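Local coordinates for protein GMP reductase (Trypanosoma brucei brucei, PDB 6JIG) that probably catalyses the NADPH-dependent reductive deamination of GMP to IMP, and binds guanine nucleotides at a second site in its paired CBS domains, at residues A[121-124]-A[125-129]; A[170-174]-A[175-179]; A[207-210]-A[211-215]; A[438-441]-A[442-446]. The protein carries 1 engineered substitution. All blocks are in the same frame, centred on the assembly; numbering follows the deposited sequence.

Contact 1: residues A[121-124]-A[125-129]; sequences KGRV and GGVGC. With 5GP (guanosine-5'-monophosphate), chain C.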
loop_
_atom_site.group_PDB
_atom_site.type_symbol
_atom_site.label_atom_id
_atom_site.label_comp_id
_atom_site.label_asym_id
_atom_site.label_seq_id
_atom_site.Cartn_x
_atom_site.Cartn_y
_atom_site.Cartn_z
ATOM N N LYS A 121 37.984 22.700 -24.332
ATOM C CA LYS A 121 37.475 22.104 -23.101
ATOM C C LYS A 121 37.786 22.932 -21.857
ATOM O O LYS A 121 37.328 22.569 -20.767
ATOM C CB LYS A 121 38.037 20.691 -22.939
ATOM N N GLY A 122 38.530 24.034 -21.984
ATOM C CA GLY A 122 38.856 24.879 -20.848
ATOM C C GLY A 122 37.745 25.791 -20.378
ATOM O O GLY A 122 37.895 26.452 -19.346
ATOM N N ARG A 123 36.643 25.855 -21.118
ATOM C CA ARG A 123 35.474 26.627 -20.727
ATOM C C ARG A 123 34.253 25.818 -21.115
ATOM O O ARG A 123 34.186 25.296 -22.233
ATOM C CB ARG A 123 35.441 28.005 -21.409
ATOM C CG ARG A 123 34.189 28.829 -21.089
ATOM C CD ARG A 123 34.208 30.215 -21.755
ATOM N NE ARG A 123 33.028 30.970 -21.352
ATOM C CZ ARG A 123 31.870 30.933 -21.995
ATOM N NH1 ARG A 123 31.753 30.206 -23.103
ATOM N NH2 ARG A 123 30.834 31.630 -21.537
ATOM N N VAL A 124 33.294 25.709 -20.201
ATOM C CA VAL A 124 32.053 25.020 -20.529
ATOM C C VAL A 124 31.311 25.823 -21.585
ATOM O O VAL A 124 31.032 27.015 -21.402
ATOM C CB VAL A 124 31.197 24.812 -19.273
ATOM C CG1 VAL A 124 29.841 24.228 -19.654
ATOM C CG2 VAL A 124 31.927 23.908 -18.294
ATOM N N GLY A 125 30.986 25.173 -22.697
ATOM C CA GLY A 125 30.461 25.863 -23.852
ATOM C C GLY A 125 31.512 26.324 -24.847
ATOM O O GLY A 125 31.149 26.907 -25.875
ATOM N N GLY A 126 32.797 26.065 -24.589
ATOM C CA GLY A 126 33.823 26.556 -25.504
ATOM C C GLY A 126 33.957 28.079 -25.480
ATOM O O GLY A 126 33.560 28.758 -24.532
ATOM N N VAL A 127 34.547 28.615 -26.553
ATOM C CA VAL A 127 34.753 30.049 -26.702
ATOM C C VAL A 127 34.155 30.484 -28.036
ATOM O O VAL A 127 33.902 29.670 -28.925
ATOM C CB VAL A 127 36.244 30.446 -26.602
ATOM C CG1 VAL A 127 36.824 30.019 -25.247
ATOM C CG2 VAL A 127 37.046 29.818 -27.734
ATOM N N GLY A 128 33.906 31.785 -28.163
ATOM C CA GLY A 128 33.170 32.276 -29.312
ATOM C C GLY A 128 34.036 32.817 -30.429
ATOM O O GLY A 128 33.577 32.990 -31.558
ATOM N N CYS A 129 35.298 33.077 -30.135
ATOM C CA CYS A 129 36.182 33.567 -31.168
ATOM C C CYS A 129 37.587 33.072 -30.877
ATOM O O CYS A 129 37.916 32.683 -29.752
ATOM C CB CYS A 129 36.085 35.101 -31.276
ATOM S SG CYS A 129 37.158 36.017 -30.181
HETATM P P 5GP C . 31.099 34.343 -26.907
HETATM O O1P 5GP C . 30.355 35.608 -27.270
HETATM O O2P 5GP C . 32.576 34.362 -27.240
HETATM O O3P 5GP C . 30.345 33.036 -27.069
HETATM O "O5'" 5GP C . 31.259 34.433 -25.336
HETATM C "C5'" 5GP C . 32.564 34.520 -24.813
HETATM C "C4'" 5GP C . 32.603 34.153 -23.364
HETATM O "O4'" 5GP C . 33.683 33.188 -23.187
HETATM C "C3'" 5GP C . 32.938 35.351 -22.481
HETATM O "O3'" 5GP C . 32.271 35.259 -21.221
HETATM C "C2'" 5GP C . 34.450 35.222 -22.320
HETATM O "O2'" 5GP C . 35.003 35.871 -21.197
HETATM C "C1'" 5GP C . 34.626 33.704 -22.273
HETATM N N9 5GP C . 35.972 33.295 -22.669
HETATM C C8 5GP C . 36.871 32.751 -21.835
HETATM N N7 5GP C . 38.027 32.552 -22.492
HETATM C C5 5GP C . 37.863 33.011 -23.757
HETATM C C6 5GP C . 38.708 33.066 -24.857
HETATM O O6 5GP C . 39.877 32.636 -24.767
HETATM N N1 5GP C . 38.259 33.582 -26.007
HETATM C C2 5GP C . 37.002 34.042 -26.118
HETATM N N2 5GP C . 36.605 34.556 -27.311
HETATM N N3 5GP C . 36.140 33.997 -25.057
HETATM C C4 5GP C . 36.560 33.486 -23.868
#

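Contact 2: residues A[170-174]-A[175-179]; sequences VVSTN and TSISL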
loop_
_atom_site.group_PDB
_atom_site.type_symbol
_atom_site.label_atom_id
_atom_site.label_comp_id
_atom_site.label_asym_id
_atom_site.label_seq_id
_atom_site.Cartn_x
_atom_site.Cartn_y
_atom_site.Cartn_z
ATOM N N VAL A 170 38.939 46.556 -34.508
ATOM C CA VAL A 170 39.106 47.592 -33.493
ATOM C C VAL A 170 40.026 47.035 -32.417
ATOM O O VAL A 170 39.705 46.028 -31.771
ATOM C CB VAL A 170 37.753 48.025 -32.908
ATOM C CG1 VAL A 170 37.938 49.068 -31.808
ATOM C CG2 VAL A 170 36.862 48.570 -34.008
ATOM N N VAL A 171 41.188 47.664 -32.250
ATOM C CA VAL A 171 42.240 47.161 -31.380
ATOM C C VAL A 171 42.673 48.284 -30.447
ATOM O O VAL A 171 42.619 49.464 -30.803
ATOM C CB VAL A 171 43.430 46.621 -32.204
ATOM C CG1 VAL A 171 44.476 46.006 -31.309
ATOM C CG2 VAL A 171 42.940 45.590 -33.221
ATOM N N SER A 172 43.081 47.915 -29.234
ATOM C CA SER A 172 43.477 48.894 -28.233
ATOM C C SER A 172 44.851 48.517 -27.698
ATOM O O SER A 172 45.273 47.361 -27.791
ATOM C CB SER A 172 42.423 48.975 -27.106
ATOM O OG SER A 172 42.811 49.825 -26.042
ATOM N N THR A 173 45.572 49.518 -27.182
ATOM C CA THR A 173 46.806 49.281 -26.449
ATOM C C THR A 173 46.662 49.632 -24.974
ATOM O O THR A 173 47.664 49.676 -24.255
ATOM C CB THR A 173 47.982 50.070 -27.057
ATOM O OG1 THR A 173 47.604 51.443 -27.223
ATOM C CG2 THR A 173 48.387 49.494 -28.400
ATOM N N ASN A 174 45.441 49.895 -24.514
ATOM C CA ASN A 174 45.207 50.343 -23.146
ATOM C C ASN A 174 44.979 49.113 -22.274
ATOM O O ASN A 174 43.874 48.572 -22.227
ATOM C CB ASN A 174 44.025 51.303 -23.085
ATOM C CG ASN A 174 43.847 51.923 -21.712
ATOM O OD1 ASN A 174 44.471 51.497 -20.743
ATOM N ND2 ASN A 174 43.004 52.939 -21.626
ATOM N N THR A 175 46.026 48.681 -21.574
ATOM C CA THR A 175 45.905 47.576 -20.628
ATOM C C THR A 175 45.137 47.956 -19.365
ATOM O O THR A 175 44.854 47.079 -18.542
ATOM C CB THR A 175 47.290 47.047 -20.262
ATOM O OG1 THR A 175 48.122 48.139 -19.848
ATOM C CG2 THR A 175 47.928 46.336 -21.457
ATOM N N SER A 176 44.783 49.228 -19.192
ATOM C CA SER A 176 43.967 49.686 -18.078
ATOM C C SER A 176 42.600 50.148 -18.532
ATOM O O SER A 176 41.940 50.907 -17.814
ATOM C CB SER A 176 44.667 50.817 -17.324
ATOM O OG SER A 176 45.845 50.340 -16.724
ATOM N N ILE A 177 42.170 49.730 -19.728
ATOM C CA ILE A 177 40.956 50.282 -20.310
ATOM C C ILE A 177 39.793 50.089 -19.347
ATOM O O ILE A 177 39.683 49.061 -18.666
ATOM C CB ILE A 177 40.683 49.641 -21.681
ATOM C CG1 ILE A 177 39.545 50.361 -22.401
ATOM C CG2 ILE A 177 40.348 48.160 -21.533
ATOM C CD1 ILE A 177 39.506 50.061 -23.889
ATOM N N SER A 178 38.938 51.099 -19.255
ATOM C CA SER A 178 37.784 51.040 -18.380
ATOM C C SER A 178 36.617 50.369 -19.097
ATOM O O SER A 178 36.645 50.141 -20.308
ATOM C CB SER A 178 37.397 52.441 -17.912
ATOM O OG SER A 178 36.675 53.122 -18.926
ATOM N N LEU A 179 35.583 50.040 -18.325
ATOM C CA LEU A 179 34.377 49.474 -18.917
ATOM C C LEU A 179 33.676 50.495 -19.804
ATOM O O LEU A 179 33.163 50.149 -20.874
ATOM C CB LEU A 179 33.432 48.968 -17.821
ATOM C CG LEU A 179 32.070 48.473 -18.328
ATOM C CD1 LEU A 179 32.256 47.249 -19.211
ATOM C CD2 LEU A 179 31.120 48.158 -17.188
HETATM O O HOH W 1 49.461 49.903 -21.573
#

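Contact 3: residues A[207-210]-A[211-215]; sequences VTLS and DVVKL. With 5GP (guanosine-5'-monophosphate), chain C.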
loop_
_atom_site.group_PDB
_atom_site.type_symbol
_atom_site.label_atom_id
_atom_site.label_comp_id
_atom_site.label_asym_id
_atom_site.label_seq_id
_atom_site.Cartn_x
_atom_site.Cartn_y
_atom_site.Cartn_z
ATOM N N VAL A 207 38.768 41.678 -24.876
ATOM C CA VAL A 207 37.511 42.085 -24.260
ATOM C C VAL A 207 36.388 41.785 -25.244
ATOM O O VAL A 207 36.471 42.164 -26.418
ATOM C CB VAL A 207 37.512 43.573 -23.865
ATOM C CG1 VAL A 207 36.294 43.885 -22.995
ATOM C CG2 VAL A 207 38.808 43.936 -23.145
ATOM N N THR A 208 35.348 41.098 -24.772
ATOM C CA THR A 208 34.231 40.704 -25.617
ATOM C C THR A 208 32.958 41.432 -25.215
ATOM O O THR A 208 32.754 41.779 -24.045
ATOM C CB THR A 208 33.974 39.194 -25.551
ATOM O OG1 THR A 208 33.407 38.870 -24.279
ATOM C CG2 THR A 208 35.253 38.431 -25.722
ATOM N N LEU A 209 32.092 41.633 -26.206
ATOM C CA LEU A 209 30.807 42.271 -25.963
ATOM C C LEU A 209 29.990 41.493 -24.942
ATOM O O LEU A 209 29.302 42.092 -24.105
ATOM C CB LEU A 209 30.046 42.402 -27.281
ATOM C CG LEU A 209 28.588 42.835 -27.256
ATOM C CD1 LEU A 209 28.458 44.230 -26.659
ATOM C CD2 LEU A 209 28.019 42.791 -28.660
ATOM N N SER A 210 30.051 40.155 -24.996
ATOM C CA SER A 210 29.297 39.337 -24.043
ATOM C C SER A 210 29.644 39.706 -22.610
ATOM O O SER A 210 28.762 39.826 -21.756
ATOM C CB SER A 210 29.578 37.846 -24.274
ATOM O OG SER A 210 29.142 37.433 -25.553
ATOM N N ASP A 211 30.935 39.860 -22.329
ATOM C CA ASP A 211 31.378 40.209 -20.985
ATOM C C ASP A 211 30.982 41.634 -20.628
ATOM O O ASP A 211 30.592 41.909 -19.491
ATOM C CB ASP A 211 32.890 40.042 -20.880
ATOM C CG ASP A 211 33.319 38.595 -20.846
ATOM O OD1 ASP A 211 32.618 37.780 -20.211
ATOM O OD2 ASP A 211 34.368 38.267 -21.435
ATOM N N VAL A 212 31.090 42.553 -21.587
ATOM C CA VAL A 212 30.715 43.943 -21.339
ATOM C C VAL A 212 29.235 44.042 -21.011
ATOM O O VAL A 212 28.834 44.729 -20.063
ATOM C CB VAL A 212 31.086 44.819 -22.552
ATOM C CG1 VAL A 212 30.451 46.195 -22.429
ATOM C CG2 VAL A 212 32.607 44.928 -22.683
ATOM N N VAL A 213 28.396 43.352 -21.786
ATOM C CA VAL A 213 26.958 43.376 -21.520
ATOM C C VAL A 213 26.665 42.881 -20.108
ATOM O O VAL A 213 25.879 43.487 -19.372
ATOM C CB VAL A 213 26.209 42.551 -22.582
ATOM C CG1 VAL A 213 24.802 42.197 -22.110
ATOM C CG2 VAL A 213 26.157 43.316 -23.886
ATOM N N LYS A 214 27.300 41.781 -19.702
ATOM C CA LYS A 214 27.084 41.253 -18.357
ATOM C C LYS A 214 27.481 42.272 -17.289
ATOM O O LYS A 214 26.757 42.467 -16.306
ATOM C CB LYS A 214 27.870 39.956 -18.166
ATOM C CG LYS A 214 27.284 38.744 -18.873
ATOM C CD LYS A 214 28.178 37.525 -18.669
ATOM C CE LYS A 214 27.656 36.301 -19.425
ATOM N NZ LYS A 214 28.798 35.421 -19.840
ATOM N N LEU A 215 28.643 42.912 -17.458
ATOM C CA LEU A 215 29.121 43.867 -16.460
ATOM C C LEU A 215 28.264 45.124 -16.422
ATOM O O LEU A 215 28.174 45.785 -15.379
ATOM C CB LEU A 215 30.577 44.222 -16.741
ATOM C CG LEU A 215 31.507 43.045 -16.471
ATOM C CD1 LEU A 215 32.841 43.220 -17.171
ATOM C CD2 LEU A 215 31.692 42.870 -14.968
HETATM P P 5GP C . 31.099 34.343 -26.907
HETATM O O1P 5GP C . 30.355 35.608 -27.270
HETATM O O2P 5GP C . 32.576 34.362 -27.240
HETATM O O3P 5GP C . 30.345 33.036 -27.069
HETATM O "O5'" 5GP C . 31.259 34.433 -25.336
HETATM C "C5'" 5GP C . 32.564 34.520 -24.813
HETATM C "C4'" 5GP C . 32.603 34.153 -23.364
HETATM O "O4'" 5GP C . 33.683 33.188 -23.187
HETATM C "C3'" 5GP C . 32.938 35.351 -22.481
HETATM O "O3'" 5GP C . 32.271 35.259 -21.221
HETATM C "C2'" 5GP C . 34.450 35.222 -22.320
HETATM O "O2'" 5GP C . 35.003 35.871 -21.197
HETATM C "C1'" 5GP C . 34.626 33.704 -22.273
HETATM N N9 5GP C . 35.972 33.295 -22.669
HETATM C C8 5GP C . 36.871 32.751 -21.835
HETATM N N7 5GP C . 38.027 32.552 -22.492
HETATM C C5 5GP C . 37.863 33.011 -23.757
HETATM C C6 5GP C . 38.708 33.066 -24.857
HETATM O O6 5GP C . 39.877 32.636 -24.767
HETATM N N1 5GP C . 38.259 33.582 -26.007
HETATM C C2 5GP C . 37.002 34.042 -26.118
HETATM N N2 5GP C . 36.605 34.556 -27.311
HETATM N N3 5GP C . 36.140 33.997 -25.057
HETATM C C4 5GP C . 36.560 33.486 -23.868
HETATM O O HOH W 2 35.853 40.316 -22.065
#

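Contact 4: residues A[438-441]-A[442-446]; sequences GPVG and PIVRQ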
loop_
_atom_site.group_PDB
_atom_site.type_symbol
_atom_site.label_atom_id
_atom_site.label_comp_id
_atom_site.label_asym_id
_atom_site.label_seq_id
_atom_site.Cartn_x
_atom_site.Cartn_y
_atom_site.Cartn_z
ATOM N N GLY A 438 15.414 20.552 -12.736
ATOM C CA GLY A 438 15.572 21.589 -13.733
ATOM C C GLY A 438 16.762 22.480 -13.434
ATOM O O GLY A 438 17.609 22.146 -12.604
ATOM N N PRO A 439 16.857 23.630 -14.103
ATOM C CA PRO A 439 17.988 24.532 -13.850
ATOM C C PRO A 439 17.951 25.100 -12.438
ATOM O O PRO A 439 16.882 25.336 -11.867
ATOM C CB PRO A 439 17.806 25.635 -14.899
ATOM C CG PRO A 439 16.355 25.585 -15.253
ATOM C CD PRO A 439 15.963 24.145 -15.152
ATOM N N VAL A 440 19.147 25.330 -11.884
ATOM C CA VAL A 440 19.265 25.733 -10.481
ATOM C C VAL A 440 18.875 27.197 -10.284
ATOM O O VAL A 440 18.453 27.585 -9.190
ATOM C CB VAL A 440 20.691 25.462 -9.957
ATOM C CG1 VAL A 440 21.650 26.501 -10.464
ATOM C CG2 VAL A 440 20.719 25.448 -8.431
ATOM N N GLY A 441 19.000 28.025 -11.320
ATOM C CA GLY A 441 18.698 29.439 -11.229
ATOM C C GLY A 441 17.321 29.774 -10.679
ATOM O O GLY A 441 17.189 30.485 -9.676
ATOM N N PRO A 442 16.265 29.284 -11.332
ATOM C CA PRO A 442 14.909 29.558 -10.816
ATOM C C PRO A 442 14.690 29.038 -9.405
ATOM O O PRO A 442 13.940 29.651 -8.633
ATOM C CB PRO A 442 13.992 28.846 -11.823
ATOM C CG PRO A 442 14.810 28.715 -13.072
ATOM C CD PRO A 442 16.240 28.558 -12.616
ATOM N N ILE A 443 15.318 27.916 -9.054
ATOM C CA ILE A 443 15.186 27.366 -7.707
ATOM C C ILE A 443 15.822 28.296 -6.684
ATOM O O ILE A 443 15.234 28.579 -5.630
ATOM C CB ILE A 443 15.801 25.958 -7.658
ATOM C CG1 ILE A 443 14.879 24.959 -8.350
ATOM C CG2 ILE A 443 16.039 25.521 -6.231
ATOM C CD1 ILE A 443 15.601 23.738 -8.804
ATOM N N VAL A 444 17.022 28.808 -6.990
ATOM C CA VAL A 444 17.697 29.754 -6.103
ATOM C C VAL A 444 16.878 31.027 -5.955
ATOM O O VAL A 444 16.746 31.572 -4.850
ATOM C CB VAL A 444 19.119 30.052 -6.625
ATOM C CG1 VAL A 444 19.698 31.268 -5.928
ATOM C CG2 VAL A 444 20.028 28.850 -6.421
ATOM N N ARG A 445 16.304 31.517 -7.061
ATOM C CA ARG A 445 15.523 32.750 -7.008
ATOM C C ARG A 445 14.284 32.586 -6.135
ATOM O O ARG A 445 13.923 33.499 -5.385
ATOM C CB ARG A 445 15.138 33.201 -8.426
ATOM C CG ARG A 445 16.287 33.835 -9.230
ATOM C CD ARG A 445 15.897 34.068 -10.713
ATOM N NE ARG A 445 16.996 33.715 -11.612
ATOM C CZ ARG A 445 16.888 32.897 -12.660
ATOM N NH1 ARG A 445 15.716 32.342 -12.963
ATOM N NH2 ARG A 445 17.956 32.644 -13.413
ATOM N N GLN A 446 13.631 31.420 -6.204
ATOM C CA GLN A 446 12.478 31.159 -5.347
ATOM C C GLN A 446 12.882 31.070 -3.878
ATOM O O GLN A 446 12.162 31.572 -3.005
ATOM C CB GLN A 446 11.770 29.878 -5.789
#

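Contact 1: residues A[121-124]-A[125-129]
R123 and G126 close a type II beta turn in the loop between helix 111-118 and strand 129-133 of a CBS domain, and the extended R123 side chain runs alongside G126 O. Two hydrogen bonds tie these residues. Within the turn, G126 N donates to R123 O at 2.8 Å; at the far end of the side chain, R123 NH1 reaches G126 O at 2.7 Å, with an N-H...O angle of 160°. The acceptor lies almost exactly in the guanidinium plane, while the donor is tilted modestly from the plane of the G126 carbonyl. Both polar ends of G126 are therefore gripped by one residue. The arginine gets there fully stretched: CG stands anti to the backbone N (chi1 177°) and the chain runs straight on to NE. One guanidinium face is covered by the bound guanosine monophosphate, whose ribose O4' sits 3.0 Å from R123 NE, toward the rim of the group. NE itself donates to A94 O, which also holds the nucleotide, so the position of the plane over the sugar is fixed from two directions. G125 and G126 both take positive phi, as the turn requires at G125 (phi 91°). Beyond the turn the loop follows the nucleotide. V127 lays CG1 against the guanine, 3.5 Å from its C5, and G128 brings its CA to 3.0 Å from phosphate atom O2P. At C129 the base amino group N2 makes a weak hydrogen bond of 3.3 Å to the backbone O.

Contact 2: residues A[170-174]-A[175-179]
N174 lays its side-chain amide over the backbone of S176 and I177, making an Asx turn on top of a type I beta turn, N174 to I177, in the loop that leads into helix 179-189 of a CBS domain. The tight part is the inner side of this turn. In the Asx turn S176 N donates to N174 OD1 at 2.8 Å, approaching from a position tilted out of the amide plane; the beta turn is closed by the backbone bond from I177 N to N174 O, 3.2 Å, whose donor stands well above the carbonyl plane. Since CG is anti to the backbone N (chi1 -173°), the amide lies alongside the chain ahead of it, with CG 3.9 Å from I177 CB. Two residues earlier S172 forms an ST turn: its OG accepts from N174 N at 3.0 Å with a nearly straight N-H...O angle of 166°. I177 is the buried member; its CD1 comes to 4.0 Å from S172 OG, and its side chain packs on V182 and L185 of helix 179-189. S172 is held in turn by backbone bonds to P195 and V197 of strand 193-197. The other side is the more exposed one: T173, T175 and S176 lie there, though T175 also rests on I196. Past the turn, S178 caps the helix through its OG, which accepts from E181 N. On the solvent side a water joins the two segments, donating to T173 O at 3.2 Å and lying 2.8 Å from T175 OG1.

Contact 3: residues A[207-210]-A[211-215]
T208 and D211 meet in hydrogen bonds running both ways at the start of helix 209-216. T208 is the N-cap: its OG1 accepts from D211 N at 3.3 Å and donates weakly to D211 OD2. Backbone bonds V212 N to T208 O, V213 N to L209 O and K214 N to S210 O wind the first turns. A water bridges T208 N and D211 OD2, lying 2.6 Å from the latter. Towards the bound guanosine monophosphate, the D211 carboxylate spans the ribose: O2' donates to OD2 in a very short bond of 2.5 Å, and O3' lies 2.7 Å from OD1. S210 OG donates to phosphate atom O1P at 2.8 Å. K214 belongs to the same pocket, with NZ near the ribose. Apolar contacts are made by V207, L209, V212 and V213. V207 CG1 meets V212 CG2 at 3.8 Å, the two side chains crossing at about a right angle, and L209 CD1 touches V213 CG2. L209, V212 and V213 also pack on H148, L152 and K151 of the second subunit, respectively. The T-x-S-D run of T208, S210 and D211, its serine on the phosphate and its aspartate on the ribose hydroxyls, is characteristic of nucleotide-binding CBS domains.

Contact 4: residues A[438-441]-A[442-446]
R445 N donates to G441 O and V444 N to V440 O, each at 2.9 Å and each nearly in line with its carbonyl. The R445 side chain turns back over the same glycine. Its CG is anti to the carbonyl carbon (chi1 -75°) and passes 3.5 Å from G441 O; a bend further out, at chi3 -138°, then lays the guanidinium flat over the peptide, with G441 C above the centre of one face, 3.7 Å from CZ. The charged end finds its main partner beyond the segments, in a salt bridge from NH2 to E69, so the group is held by E69 while its face rests on the G441 peptide. The guanidinium lies over the bare glycine, R445 NH2 being 3.9 Å from G441 CA. These residues make up the N-terminal turns of helix 440-457, in the catalytic domain of the IMPDH/GMPR family, a TIM barrel. Near the start of the helix V440 N donates to E382 OE1, and P442, a residue without an N-H, sits in the first turn, where no earlier carbonyl needs one. Packing divides by side. Towards helix 60-68, V440 CG2 and V444 CG2 lie side by side, 4.0 Å apart and pointing the same way; V440 also rests on M62 and A65, and V444 on M66. On the exposed side the rings of P439 and P442 cross at about a right angle, CG of P439 being 4.0 Å from CD of P442. I443 brings CD1 to 3.7 Å from P439 O and packs on T380 and K437.

How the contacts relate
Contacts 1, 2 and 3 belong to the paired CBS domains; contact 4 lies in the barrel domain, with its centre about 24 Å from those of contacts 1 and 3. Contacts 1 and 3 grip the same guanosine monophosphate without touching each other: the glycine-rich loop supplies a guanidinium face and a valine, the helix start a carboxylate and a hydroxyl. Contact 3 is the buried one, contact 2 a surface turn, and contacts 1 and 4 are partly buried. Contacts 2 and 3 do touch, through L179 packing on V212 and L215. Contacts 3 and 4 both open helices, one at a threonine N-cap serving a ligand, the other beside prolines and a salt-bridged arginine.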